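Local atomic coordinates of orotidine 5'-phosphate decarboxylase (Methanocaldococcus jannaschii, PDB entry 4LUI), a protein that catalyses the decarboxylation of orotidine 5'-monophosphate to UMP, the last step of de novo UMP biosynthesis, and works as a homodimer. Residues 130-135 against 173-178; 38-43 against 70-75. All coordinates share one frame; numbering follows the deposited sequence.

Contact 1. Residues 130-135 against 173-178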
ATOM      1  N   MET B 130      -9.348  -2.238  -8.983  1.00 14.12           N
ATOM      2  CA  MET B 130      -9.674  -2.367  -7.559  1.00 11.96           C
ATOM      3  C   MET B 130      -9.516  -3.797  -7.055  1.00 12.70           C
ATOM      4  O   MET B 130     -10.030  -4.737  -7.671  1.00 13.73           O
ATOM      5  CB  MET B 130     -11.119  -1.916  -7.294  1.00 11.60           C
ATOM      6  CG  MET B 130     -11.495  -2.011  -5.809  1.00 10.45           C
ATOM      7  SD  MET B 130     -13.262  -1.791  -5.508  1.00 16.80           S
ATOM      8  CE  MET B 130     -13.484  -0.200  -6.280  1.00 18.81           C
ATOM      9  N   VAL B 131      -8.832  -3.961  -5.923  1.00 11.81           N
ATOM     10  CA  VAL B 131      -8.834  -5.249  -5.244  1.00 12.56           C
ATOM     11  C   VAL B 131     -10.189  -5.447  -4.588  1.00 12.40           C
ATOM     12  O   VAL B 131     -10.570  -4.671  -3.710  1.00 15.11           O
ATOM     13  CB  VAL B 131      -7.801  -5.290  -4.115  1.00 13.07           C
ATOM     14  CG1 VAL B 131      -7.857  -6.648  -3.414  1.00 17.58           C
ATOM     15  CG2 VAL B 131      -6.416  -5.045  -4.652  1.00 16.02           C
ATOM     16  N   THR B 132     -10.914  -6.485  -4.990  1.00 11.80           N
ATOM     17  CA  THR B 132     -12.204  -6.765  -4.360  1.00 13.05           C
ATOM     18  C   THR B 132     -12.161  -7.985  -3.448  1.00 15.05           C
ATOM     19  O   THR B 132     -13.066  -8.190  -2.638  1.00 15.01           O
ATOM     20  CB  THR B 132     -13.339  -6.993  -5.383  1.00 13.39           C
ATOM     21  OG1 THR B 132     -13.068  -8.178  -6.147  1.00 15.31           O
ATOM     22  CG2 THR B 132     -13.509  -5.776  -6.320  1.00 16.12           C
ATOM     23  N   GLU B 133     -11.123  -8.802  -3.582  1.00 11.31           N
ATOM     24  CA  GLU B 133     -11.096 -10.094  -2.898  1.00 12.14           C
ATOM     25  C   GLU B 133      -9.660 -10.623  -2.890  1.00 13.12           C
ATOM     26  O   GLU B 133      -8.947 -10.476  -3.873  1.00 14.11           O
ATOM     27  CB  GLU B 133     -12.050 -11.052  -3.627  1.00 13.26           C
ATOM     28  CG  GLU B 133     -12.405 -12.333  -2.887  1.00 16.38           C
ATOM     29  CD  GLU B 133     -13.716 -12.947  -3.379  1.00 16.24           C
ATOM     30  OE1 GLU B 133     -14.570 -12.199  -3.912  1.00 18.50           O
ATOM     31  OE2 GLU B 133     -13.898 -14.174  -3.214  1.00 16.73           O
ATOM     32  N   MET B 134      -9.245 -11.208  -1.770  1.00 12.59           N
ATOM     33  CA  MET B 134      -7.879 -11.680  -1.592  1.00 13.24           C
ATOM     34  C   MET B 134      -7.899 -13.108  -1.064  1.00 14.69           C
ATOM     35  O   MET B 134      -8.916 -13.566  -0.527  1.00 19.41           O
ATOM     36  CB  MET B 134      -7.113 -10.750  -0.647  1.00 15.72           C
ATOM     37  CG  MET B 134      -6.911  -9.349  -1.235  1.00 14.19           C
ATOM     38  SD  MET B 134      -5.948  -8.306  -0.128  1.00 13.97           S
ATOM     39  CE  MET B 134      -4.304  -8.983  -0.387  1.00 13.58           C
ATOM     40  N   SER B 135      -6.789 -13.819  -1.215  1.00 15.75           N
ATOM     41  CA  SER B 135      -6.804 -15.258  -0.955  1.00 18.81           C
ATOM     42  C   SER B 135      -5.920 -15.711   0.199  1.00 18.11           C
ATOM     43  O   SER B 135      -5.845 -16.904   0.487  1.00 18.54           O
ATOM     44  CB  SER B 135      -6.432 -16.030  -2.222  1.00 25.48           C
ATOM     45  OG  SER B 135      -5.116 -15.716  -2.615  1.00 25.12           O
ATOM     46  N   LYS B 173     -16.657 -17.086 -11.080  1.00 19.16           N
ATOM     47  CA  LYS B 173     -17.829 -16.840 -11.915  1.00 19.45           C
ATOM     48  C   LYS B 173     -18.801 -15.869 -11.236  1.00 26.50           C
ATOM     49  O   LYS B 173     -19.345 -14.972 -11.876  1.00 24.33           O
ATOM     50  CB  LYS B 173     -18.522 -18.158 -12.262  1.00 18.30           C
ATOM     51  CG  LYS B 173     -19.702 -18.007 -13.202  1.00 24.74           C
ATOM     52  CD  LYS B 173     -20.230 -19.363 -13.633  1.00 33.79           C
ATOM     53  CE  LYS B 173     -21.367 -19.232 -14.643  1.00 44.04           C
ATOM     54  NZ  LYS B 173     -22.620 -18.719 -14.020  1.00 47.90           N
ATOM     55  N   GLU B 174     -19.006 -16.036  -9.934  1.00 19.75           N
ATOM     56  CA  GLU B 174     -19.899 -15.149  -9.195  1.00 18.78           C
ATOM     57  C   GLU B 174     -19.370 -13.714  -9.188  1.00 18.34           C
ATOM     58  O   GLU B 174     -20.131 -12.758  -9.353  1.00 20.69           O
ATOM     59  CB  GLU B 174     -20.087 -15.652  -7.762  1.00 18.47           C
ATOM     60  CG  GLU B 174     -20.854 -16.949  -7.679  1.00 22.81           C
ATOM     61  CD  GLU B 174     -20.886 -17.524  -6.273  1.00 29.91           C
ATOM     62  OE1 GLU B 174     -19.934 -17.284  -5.507  1.00 28.41           O
ATOM     63  OE2 GLU B 174     -21.871 -18.212  -5.937  1.00 31.99           O
ATOM     64  N   ILE B 175     -18.067 -13.575  -8.992  1.00 18.71           N
ATOM     65  CA  ILE B 175     -17.426 -12.268  -8.990  1.00 17.72           C
ATOM     66  C   ILE B 175     -17.594 -11.545 -10.339  1.00 23.21           C
ATOM     67  O   ILE B 175     -17.988 -10.384 -10.376  1.00 20.81           O
ATOM     68  CB  ILE B 175     -15.934 -12.389  -8.605  1.00 21.78           C
ATOM     69  CG1 ILE B 175     -15.807 -12.907  -7.168  1.00 20.70           C
ATOM     70  CG2 ILE B 175     -15.239 -11.059  -8.720  1.00 25.16           C
ATOM     71  CD1 ILE B 175     -14.421 -13.438  -6.845  1.00 19.72           C
ATOM     72  N   LYS B 176     -17.308 -12.238 -11.440  1.00 26.19           N
ATOM     73  CA  LYS B 176     -17.466 -11.650 -12.766  1.00 28.67           C
ATOM     74  C   LYS B 176     -18.899 -11.216 -13.008  1.00 29.48           C
ATOM     75  O   LYS B 176     -19.149 -10.190 -13.646  1.00 35.62           O
ATOM     76  CB  LYS B 176     -17.041 -12.631 -13.864  1.00 33.17           C
ATOM     77  CG  LYS B 176     -15.555 -12.636 -14.151  1.00 38.85           C
ATOM     78  CD  LYS B 176     -15.195 -13.612 -15.265  1.00 39.45           C
ATOM     79  CE  LYS B 176     -15.875 -13.260 -16.579  1.00 34.93           C
ATOM     80  NZ  LYS B 176     -15.195 -12.155 -17.303  1.00 33.77           N
ATOM     81  N   GLU B 177     -19.849 -11.999 -12.503  1.00 22.77           N
ATOM     82  CA  GLU B 177     -21.252 -11.731 -12.783  1.00 23.86           C
ATOM     83  C   GLU B 177     -21.785 -10.528 -12.013  1.00 25.71           C
ATOM     84  O   GLU B 177     -22.676  -9.837 -12.486  1.00 28.02           O
ATOM     85  CB  GLU B 177     -22.101 -12.986 -12.566  1.00 27.47           C
ATOM     86  CG  GLU B 177     -21.777 -14.080 -13.594  1.00 38.63           C
ATOM     87  CD  GLU B 177     -22.703 -15.279 -13.520  1.00 51.49           C
ATOM     88  OE1 GLU B 177     -23.539 -15.338 -12.594  1.00 57.14           O
ATOM     89  OE2 GLU B 177     -22.597 -16.162 -14.398  1.00 51.75           O
ATOM     90  N   ILE B 178     -21.207 -10.257 -10.845  1.00 22.53           N
ATOM     91  CA  ILE B 178     -21.567  -9.065 -10.084  1.00 21.44           C
ATOM     92  C   ILE B 178     -20.859  -7.818 -10.631  1.00 20.74           C
ATOM     93  O   ILE B 178     -21.506  -6.811 -10.904  1.00 28.33           O
ATOM     94  CB  ILE B 178     -21.201  -9.221  -8.597  1.00 19.95           C
ATOM     95  CG1 ILE B 178     -22.050 -10.306  -7.936  1.00 22.51           C
ATOM     96  CG2 ILE B 178     -21.358  -7.906  -7.866  1.00 22.41           C
ATOM     97  CD1 ILE B 178     -21.465 -10.786  -6.602  1.00 24.20           C
TER
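Glu133 and Ile175 make the tight part of this contact, where the turn after strand 127-131 of the TIM barrel meets the surrounding helix 169-179. Methyl CD1 of Ile175 sits above the plane of the Glu133 carboxylate, displaced toward one oxygen: OE1 is 3.2 Å from CD1, whereas CD of Glu133 lies 3.6 Å from the same methyl. With CG anti to the backbone N (chi1 -166°) and the chain extended beyond it, Glu133 reaches across to the helix. Packing is slacker beside it, where Thr132 OG1 comes no nearer than 4.4 Å to Ile175 CG2. The solvent-facing side of the helix carries its own i to i+4 salt bridge, Lys173 NZ to Glu177 OE2 at 2.6 Å, approached on the syn side but 34° out of the carboxylate plane. Buried Glu133 has its charge answered by Arg171 at OE1, while OE2 accepts a hydrogen bond from Gln144. Replacing Glu133 by alanine would probably leave Arg171 without this counter-charge and open a gap over the Ile175 methyl. A carboxylate pressed against a hydrocarbon yet gripped by a guanidinium and an amide is likely to stay ionised despite its burial.

Contact 2. Residues 38-43 against 70-75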
ATOM      1  N   LYS B  38      16.377  -7.754 -17.105  1.00 18.35           N
ATOM      2  CA  LYS B  38      16.750  -8.915 -17.899  1.00 19.92           C
ATOM      3  C   LYS B  38      15.512  -9.731 -18.255  1.00 18.57           C
ATOM      4  O   LYS B  38      15.327 -10.143 -19.398  1.00 20.90           O
ATOM      5  CB  LYS B  38      17.750  -9.801 -17.154  1.00 20.65           C
ATOM      6  CG  LYS B  38      18.142 -11.034 -17.958  1.00 22.49           C
ATOM      7  CD  LYS B  38      19.004 -12.019 -17.159  1.00 27.24           C
ATOM      8  CE  LYS B  38      20.405 -11.478 -16.905  1.00 29.92           C
ATOM      9  NZ  LYS B  38      21.126 -11.144 -18.166  1.00 26.46           N
ATOM     10  N   ILE B  39      14.654  -9.940 -17.269  1.00 17.36           N
ATOM     11  CA  ILE B  39      13.464 -10.751 -17.468  1.00 16.27           C
ATOM     12  C   ILE B  39      12.495 -10.090 -18.436  1.00 14.94           C
ATOM     13  O   ILE B  39      11.966 -10.745 -19.339  1.00 16.64           O
ATOM     14  CB  ILE B  39      12.770 -11.037 -16.145  1.00 15.35           C
ATOM     15  CG1 ILE B  39      13.655 -11.954 -15.290  1.00 18.02           C
ATOM     16  CG2 ILE B  39      11.397 -11.663 -16.381  1.00 15.88           C
ATOM     17  CD1 ILE B  39      13.288 -11.941 -13.818  1.00 19.40           C
ATOM     18  N   VAL B  40      12.263  -8.795 -18.244  1.00 17.90           N
ATOM     19  CA  VAL B  40      11.371  -8.052 -19.135  1.00 19.90           C
ATOM     20  C   VAL B  40      11.794  -8.171 -20.599  1.00 24.25           C
ATOM     21  O   VAL B  40      10.972  -8.478 -21.468  1.00 20.71           O
ATOM     22  CB  VAL B  40      11.268  -6.564 -18.734  1.00 18.88           C
ATOM     23  CG1 VAL B  40      10.543  -5.773 -19.815  1.00 23.63           C
ATOM     24  CG2 VAL B  40      10.546  -6.419 -17.405  1.00 17.06           C
ATOM     25  N   GLU B  41      13.075  -7.940 -20.871  1.00 21.38           N
ATOM     26  CA  GLU B  41      13.592  -8.056 -22.228  1.00 22.92           C
ATOM     27  C   GLU B  41      13.359  -9.456 -22.780  1.00 24.49           C
ATOM     28  O   GLU B  41      13.052  -9.633 -23.963  1.00 27.18           O
ATOM     29  CB  GLU B  41      15.089  -7.719 -22.258  1.00 21.25           C
ATOM     30  CG  GLU B  41      15.778  -8.009 -23.591  1.00 29.48           C
ATOM     31  CD  GLU B  41      15.490  -6.957 -24.645  1.00 42.04           C
ATOM     32  OE1 GLU B  41      14.794  -5.966 -24.330  1.00 40.14           O
ATOM     33  OE2 GLU B  41      15.971  -7.118 -25.789  1.00 39.49           O
ATOM     34  N   ASP B  42      13.494 -10.453 -21.910  1.00 20.49           N
ATOM     35  CA  ASP B  42      13.432 -11.849 -22.330  1.00 21.26           C
ATOM     36  C   ASP B  42      11.997 -12.305 -22.637  1.00 25.40           C
ATOM     37  O   ASP B  42      11.791 -13.109 -23.558  1.00 25.12           O
ATOM     38  CB  ASP B  42      14.062 -12.750 -21.255  1.00 23.08           C
ATOM     39  CG  ASP B  42      14.764 -13.972 -21.842  1.00 40.79           C
ATOM     40  OD1 ASP B  42      15.344 -13.858 -22.943  1.00 48.93           O
ATOM     41  OD2 ASP B  42      14.741 -15.048 -21.201  1.00 42.55           O
ATOM     42  N   VAL B  43      11.019 -11.782 -21.891  1.00 20.03           N
ATOM     43  CA  VAL B  43       9.630 -12.266 -21.997  1.00 17.57           C
ATOM     44  C   VAL B  43       8.686 -11.367 -22.802  1.00 22.66           C
ATOM     45  O   VAL B  43       7.530 -11.726 -23.012  1.00 20.38           O
ATOM     46  CB  VAL B  43       8.992 -12.485 -20.615  1.00 16.41           C
ATOM     47  CG1 VAL B  43       9.918 -13.324 -19.730  1.00 18.29           C
ATOM     48  CG2 VAL B  43       8.670 -11.140 -19.962  1.00 16.34           C
ATOM     49  N   LYS B  70      10.817   1.709 -21.374  1.00 34.47           N
ATOM     50  CA  LYS B  70      11.718   1.923 -22.503  1.00 31.96           C
ATOM     51  C   LYS B  70      11.955   0.599 -23.228  1.00 40.49           C
ATOM     52  O   LYS B  70      12.457   0.586 -24.352  1.00 45.82           O
ATOM     53  CB  LYS B  70      13.065   2.496 -22.042  1.00 36.37           C
ATOM     54  CG  LYS B  70      13.055   3.947 -21.562  1.00 34.83           C
ATOM     55  CD  LYS B  70      14.476   4.406 -21.221  1.00 38.31           C
ATOM     56  CE  LYS B  70      14.489   5.724 -20.451  1.00 35.04           C
ATOM     57  NZ  LYS B  70      15.792   5.969 -19.747  1.00 27.34           N
ATOM     58  N   LEU B  71      11.572  -0.506 -22.588  1.00 37.16           N
ATOM     59  CA  LEU B  71      12.034  -1.835 -22.979  1.00 40.42           C
ATOM     60  C   LEU B  71      11.034  -2.727 -23.718  1.00 44.39           C
ATOM     61  O   LEU B  71      11.393  -3.351 -24.711  1.00 45.13           O
ATOM     62  CB  LEU B  71      12.545  -2.586 -21.745  1.00 42.35           C
ATOM     63  CG  LEU B  71      13.929  -3.223 -21.806  1.00 40.77           C
ATOM     64  CD1 LEU B  71      14.990  -2.175 -22.103  1.00 38.75           C
ATOM     65  CD2 LEU B  71      14.231  -3.937 -20.503  1.00 38.75           C
ATOM     66  N   CYS B  72       9.797  -2.815 -23.237  1.00 44.67           N
ATOM     67  CA  CYS B  72       8.902  -3.879 -23.711  1.00 43.15           C
ATOM     68  C   CYS B  72       7.685  -3.427 -24.514  1.00 46.21           C
ATOM     69  O   CYS B  72       7.060  -4.242 -25.202  1.00 51.12           O
ATOM     70  CB  CYS B  72       8.435  -4.749 -22.544  1.00 41.78           C
ATOM     71  SG  CYS B  72       7.267  -3.943 -21.434  1.00 60.81           S
ATOM     72  N   ASN B  73       7.343  -2.146 -24.414  1.00 35.27           N
ATOM     73  CA  ASN B  73       6.176  -1.585 -25.094  1.00 34.44           C
ATOM     74  C   ASN B  73       4.862  -2.278 -24.735  1.00 28.64           C
ATOM     75  O   ASN B  73       3.907  -2.266 -25.512  1.00 43.23           O
ATOM     76  CB  ASN B  73       6.380  -1.575 -26.612  1.00 41.55           C
ATOM     77  CG  ASN B  73       5.620  -0.459 -27.285  1.00 52.99           C
ATOM     78  OD1 ASN B  73       5.261   0.530 -26.645  1.00 58.53           O
ATOM     79  ND2 ASN B  73       5.370  -0.607 -28.582  1.00 55.45           N
ATOM     80  N   LYS B  74       4.822  -2.888 -23.556  1.00 18.99           N
ATOM     81  CA  LYS B  74       3.607  -3.529 -23.071  1.00 18.32           C
ATOM     82  C   LYS B  74       3.113  -2.793 -21.823  1.00 22.00           C
ATOM     83  O   LYS B  74       3.839  -2.004 -21.214  1.00 24.09           O
ATOM     84  CB  LYS B  74       3.849  -5.012 -22.758  1.00 26.10           C
ATOM     85  CG  LYS B  74       4.336  -5.859 -23.947  1.00 28.29           C
ATOM     86  CD  LYS B  74       3.213  -6.152 -24.929  1.00 25.73           C
ATOM     87  CE  LYS B  74       3.723  -6.886 -26.179  1.00 26.84           C
ATOM     88  NZ  LYS B  74       3.942  -8.346 -25.958  1.00 28.16           N
ATOM     89  N   GLU B  75       1.873  -3.075 -21.458  1.00 17.62           N
ATOM     90  CA  GLU B  75       1.194  -2.426 -20.349  1.00 17.21           C
ATOM     91  C   GLU B  75       1.893  -2.700 -19.020  1.00 15.00           C
ATOM     92  O   GLU B  75       2.149  -3.849 -18.688  1.00 16.32           O
ATOM     93  CB  GLU B  75      -0.230  -2.970 -20.300  1.00 18.48           C
ATOM     94  CG  GLU B  75      -1.093  -2.433 -19.199  1.00 19.88           C
ATOM     95  CD  GLU B  75      -2.514  -2.929 -19.329  1.00 24.58           C
ATOM     96  OE1 GLU B  75      -2.708  -4.133 -19.645  1.00 22.80           O
ATOM     97  OE2 GLU B  75      -3.436  -2.109 -19.143  1.00 28.53           O
TER
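The carboxylate of Glu41 turns one oxygen to Leu71: OE1 stands 3.8 Å from the branch carbon CG, and residues 70-75 make no close approach over either face of the group. Here two neighbouring outer helices of the TIM barrel, 33-43 and 63-72, lie side by side near their C-terminal ends. The bend of Glu41 at chi2 (78°) brings its acid group round to Leu71 on the solvent side of the pair, where the two side chains cross at about a right angle. Leu71 meets this oxygen through van der Waals contact alone, and Lys44 adds a long, weak ion pair to it.

Deeper in, apolar groups carry the packing. Val40 CG1 lies 3.6 Å from Cys72 CB, and the same methyl meets Leu71 CD2 at 4.2 Å. Its position anti to the backbone N (chi1 170°) directs it at the other helix. Both Val40 and Cys72 also rest on Ile50 of strand 49-53, so the two helices share a footing on the barrel wall.

Beyond Cys72 the chain leaves the helix at Asn73, whose positive phi of 57° swings it toward strand 75-82. Lys74 sends NZ to the carbonyl oxygens of Lys44 and Val47, while its backbone N donates a 3.4 Å hydrogen bond to Cys72 SG.

A single barrel fold uses the two contacts at different ends of its helix-strand units. Contact 1 joins the exit of a strand to a helix, on the side where Ser135 probably binds substrate; contact 2 joins two helices near where they finish, before the chain turns back into the wall. Their centres are 29 Å apart, on opposite sides of the chain's centre, and their nearest atoms are about 12 Å apart. Each still has a predicted functional residue within about 10 Å, side chain to side chain: Glu133 of contact 1 from the proton donor Lys81, and Val40 of contact 2 from the substrate-binding Lys51.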